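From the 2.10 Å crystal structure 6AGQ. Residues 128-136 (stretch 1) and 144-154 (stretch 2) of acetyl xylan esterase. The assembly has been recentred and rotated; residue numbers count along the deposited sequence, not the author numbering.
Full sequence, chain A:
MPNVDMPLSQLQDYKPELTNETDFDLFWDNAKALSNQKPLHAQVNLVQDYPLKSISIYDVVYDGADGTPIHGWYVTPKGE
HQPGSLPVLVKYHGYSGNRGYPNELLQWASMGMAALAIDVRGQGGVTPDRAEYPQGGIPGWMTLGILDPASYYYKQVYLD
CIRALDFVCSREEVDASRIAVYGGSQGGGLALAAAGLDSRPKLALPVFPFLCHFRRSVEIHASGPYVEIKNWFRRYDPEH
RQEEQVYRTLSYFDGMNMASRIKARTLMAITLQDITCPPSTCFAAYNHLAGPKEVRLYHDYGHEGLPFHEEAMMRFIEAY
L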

# COMPACT_ATOMS: atom_id res chain seq x y z
N PRO A 128 17.54 -4.05 31.18
CA PRO A 128 17.83 -2.69 30.69
C PRO A 128 19.24 -2.62 30.05
O PRO A 128 19.87 -3.65 29.93
N ASP A 129 19.66 -1.41 29.62
CA ASP A 129 20.98 -1.18 29.03
C ASP A 129 21.69 -0.10 29.80
O ASP A 129 21.41 1.06 29.61
N ARG A 130 22.66 -0.47 30.61
CA ARG A 130 23.37 0.50 31.46
C ARG A 130 24.55 1.20 30.81
O ARG A 130 25.20 1.98 31.47
N ALA A 131 24.88 0.89 29.55
CA ALA A 131 26.06 1.47 28.91
C ALA A 131 25.70 2.89 28.52
O ALA A 131 24.53 3.19 28.38
N GLU A 132 26.72 3.75 28.40
CA GLU A 132 26.57 5.17 28.10
C GLU A 132 27.15 5.38 26.74
O GLU A 132 28.18 4.75 26.44
N TYR A 133 26.48 6.24 25.94
CA TYR A 133 26.89 6.53 24.60
C TYR A 133 27.23 8.05 24.46
O TYR A 133 26.64 8.90 25.14
N PRO A 134 28.25 8.40 23.64
CA PRO A 134 28.59 9.83 23.50
C PRO A 134 27.55 10.71 22.84
O PRO A 134 27.65 11.93 22.98
N GLN A 135 26.61 10.15 22.10
CA GLN A 135 25.66 10.98 21.38
C GLN A 135 24.33 10.30 21.45
O GLN A 135 24.22 9.19 21.98
N GLY A 136 23.32 10.93 20.86
CA GLY A 136 22.07 10.24 20.66
C GLY A 136 22.04 9.22 19.52
O GLY A 136 23.09 8.69 19.05
N LEU A 144 23.74 3.46 18.28
CA LEU A 144 24.29 3.91 19.57
C LEU A 144 25.78 3.62 19.63
O LEU A 144 26.19 2.46 19.49
N GLY A 145 26.56 4.70 19.75
CA GLY A 145 28.03 4.60 19.81
C GLY A 145 28.68 4.20 18.51
O GLY A 145 29.79 3.65 18.50
N ILE A 146 28.02 4.49 17.39
CA ILE A 146 28.46 4.02 16.08
C ILE A 146 29.78 4.57 15.57
O ILE A 146 30.44 3.93 14.73
N LEU A 147 30.21 5.72 16.11
CA LEU A 147 31.52 6.29 15.75
C LEU A 147 32.78 5.72 16.40
O LEU A 147 33.88 6.06 15.96
N ASP A 148 32.65 4.84 17.39
CA ASP A 148 33.80 4.22 18.02
C ASP A 148 33.45 2.79 18.47
O ASP A 148 32.57 2.64 19.28
N PRO A 149 34.18 1.74 18.00
CA PRO A 149 33.80 0.39 18.41
C PRO A 149 33.90 0.14 19.94
O PRO A 149 33.19 -0.71 20.43
N ALA A 150 34.77 0.84 20.64
CA ALA A 150 34.90 0.71 22.08
C ALA A 150 33.61 1.02 22.82
O ALA A 150 33.39 0.44 23.88
N SER A 151 32.76 1.90 22.27
CA SER A 151 31.49 2.28 22.94
C SER A 151 30.22 1.86 22.17
O SER A 151 29.10 2.23 22.56
N TYR A 152 30.38 1.07 21.10
CA TYR A 152 29.27 0.71 20.26
C TYR A 152 28.30 -0.31 20.93
O TYR A 152 28.77 -1.29 21.49
N TYR A 153 26.98 -0.06 20.84
CA TYR A 153 25.94 -0.98 21.41
C TYR A 153 26.26 -2.49 21.43
O TYR A 153 26.15 -3.19 22.47
N TYR A 154 26.73 -3.01 20.30
CA TYR A 154 26.89 -4.46 20.20
C TYR A 154 28.13 -4.96 20.89
O TYR A 154 28.25 -6.19 21.03

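No direct hydrogen bond crosses between these two stretches; three waters carry the polar traffic, and Tyr133 has the largest area covered by the other stretch. Water 1 donates to Glu132 O at 2.8 Å and to Ser151 O at 2.7 Å. Water 2 donates to Tyr133 OH at 2.6 Å and to Tyr153 O at 2.8 Å. Water 3 donates to Gln135 O at 3.0 Å and accepts from Gly145 N, also at 3.0 Å. The first rule, then, is that loops without regular pairing can be joined through water, backbone to backbone at two of the three sites and side chain to backbone at the third, while a side chain fills the space between.

Tyr133 points toward stretch 2 with chi1 in the m well and chi2 at -77°. Leu144, also pointing across (m, t), covers one face of the ring: its CB lies 3.7 Å from the Tyr133 ring centroid, almost on the ring normal, in a CH-pi contact, and its CD1 reaches Tyr133 CE2 at 3.8 Å. At the ring edge, Ser151 O approaches Tyr133 CD1 at 3.3 Å, near the ring plane.

The far end of the tyrosine is held by its own stretch. Asp129 (chi1 t) accepts a hydrogen bond from Tyr133 OH through OD2 at 2.6 Å, and its OD1 accepts one from Ala131 N at 3.3 Å. The hydroxyl thus donates to the carboxylate and accepts from water 2. Tyr153 (chi1 t), set sideways, brings its ring edge to this pair: its CD1 is 3.4 Å from Tyr133 OH, and its CE1 is 3.9 Å from Asp129 OD2.

Gly145 gives the second rule. Its positive phi favours glycine, and a CB there would clash with Ser151 O and sit tight against Tyr133 CD1. The residue also opens a type I turn to Asp148, closed by Asp148 N to Gly145 O at 3.3 Å, while Tyr153 N bonds Leu144 O at 3.0 Å. The Tyr153 N to Leu144 O bond joins two residues that both touch Tyr133.

Around this centre the packing is looser. Ser151 points toward stretch 1 in the p rotamer; its OG makes a weak 3.4 Å hydrogen bond to Asp148 O and lies 3.9 Å from Pro134 CD. Gln135 (m, t) starts out sideways, but its end comes nearer, with NE2 4.4 Å from CD1 of Leu147 (m, t). Glu132 points away; its contribution is its backbone O, which accepts from water 1.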

# COMPACT_ATOMS: atom_id res chain seq x y z
CB PRO A 128 17.82 -1.87 31.97
CG PRO A 128 18.25 -2.79 33.01
CD PRO A 128 17.91 -4.20 32.59
CB ASP A 129 20.84 -0.71 27.58
CG ASP A 129 22.23 -0.44 26.87
OD1 ASP A 129 23.29 -0.94 27.36
OD2 ASP A 129 22.24 0.27 25.80
CB ARG A 130 23.89 -0.20 32.73
CG ARG A 130 22.78 -0.75 33.61
CD ARG A 130 22.57 -0.01 34.92
NE ARG A 130 21.36 -0.52 35.58
CZ ARG A 130 20.10 -0.19 35.25
NH1 ARG A 130 19.08 -0.72 35.93
NH2 ARG A 130 19.82 0.67 34.27
CB ALA A 131 26.51 0.68 27.72
CB GLU A 132 27.33 6.04 29.13
CG GLU A 132 26.70 5.99 30.54
CD GLU A 132 25.22 6.46 30.58
OE1 GLU A 132 24.50 6.22 31.57
OE2 GLU A 132 24.75 7.09 29.61
CB TYR A 133 25.84 6.03 23.60
CG TYR A 133 25.43 4.59 23.82
CD1 TYR A 133 26.25 3.56 23.43
CD2 TYR A 133 24.23 4.26 24.49
CE1 TYR A 133 25.93 2.28 23.69
CE2 TYR A 133 23.89 2.94 24.73
CZ TYR A 133 24.75 1.94 24.35
OH TYR A 133 24.47 0.58 24.56
CB PRO A 134 29.90 9.84 22.66
CG PRO A 134 30.10 8.45 22.16
CD PRO A 134 29.16 7.52 22.88
CB GLN A 135 26.07 11.15 19.89
CG GLN A 135 27.50 11.71 19.65
CD GLN A 135 27.81 12.18 18.20
OE1 GLN A 135 27.06 11.95 17.24
NE2 GLN A 135 28.95 12.85 18.05
CB LEU A 144 23.58 3.28 20.72
CG LEU A 144 22.12 3.65 20.80
CD1 LEU A 144 21.50 2.74 21.82
CD2 LEU A 144 21.95 5.12 21.19
CB ILE A 146 27.39 4.15 15.01
CG1 ILE A 146 27.67 3.17 13.84
CG2 ILE A 146 27.21 5.60 14.55
CD1 ILE A 146 26.45 2.95 12.99
CB LEU A 147 31.47 7.80 15.88
CG LEU A 147 30.44 8.40 14.91
CD1 LEU A 147 30.38 9.92 15.12
CD2 LEU A 147 30.73 8.07 13.44
CB ASP A 148 34.22 5.08 19.22
CG ASP A 148 35.45 4.53 20.00
OD1 ASP A 148 36.17 3.58 19.55
OD2 ASP A 148 35.70 5.07 21.12
CB PRO A 149 34.77 -0.53 17.65
CG PRO A 149 35.88 0.35 17.19
CD PRO A 149 35.32 1.73 17.06
CB ALA A 150 36.02 1.61 22.62
CB SER A 151 31.48 3.81 23.16
OG SER A 151 31.45 4.49 21.92
CB TYR A 152 29.78 0.18 18.95
CG TYR A 152 28.68 -0.26 17.98
CD1 TYR A 152 27.81 0.68 17.48
CD2 TYR A 152 28.54 -1.62 17.59
CE1 TYR A 152 26.83 0.31 16.60
CE2 TYR A 152 27.53 -2.00 16.72
CZ TYR A 152 26.66 -1.03 16.24
OH TYR A 152 25.64 -1.34 15.35
CB TYR A 153 24.65 -0.81 20.62
CG TYR A 153 23.51 -1.65 21.08
CD1 TYR A 153 22.84 -1.35 22.28
CD2 TYR A 153 23.11 -2.72 20.35
CE1 TYR A 153 21.77 -2.11 22.73
CE2 TYR A 153 22.06 -3.51 20.78
CZ TYR A 153 21.40 -3.21 21.99
OH TYR A 153 20.37 -3.97 22.42
CB TYR A 154 26.71 -5.04 18.77
CG TYR A 154 25.24 -5.14 18.33
CD1 TYR A 154 24.40 -6.17 18.80
CD2 TYR A 154 24.72 -4.25 17.38
CE1 TYR A 154 23.06 -6.26 18.43
CE2 TYR A 154 23.40 -4.35 16.94
CZ TYR A 154 22.57 -5.33 17.47
OH TYR A 154 21.29 -5.41 17.04
O HOH W 1 29.15 2.45 25.28
O HOH W 2 25.75 -1.69 24.84
O HOH W 3 26.02 7.59 20.23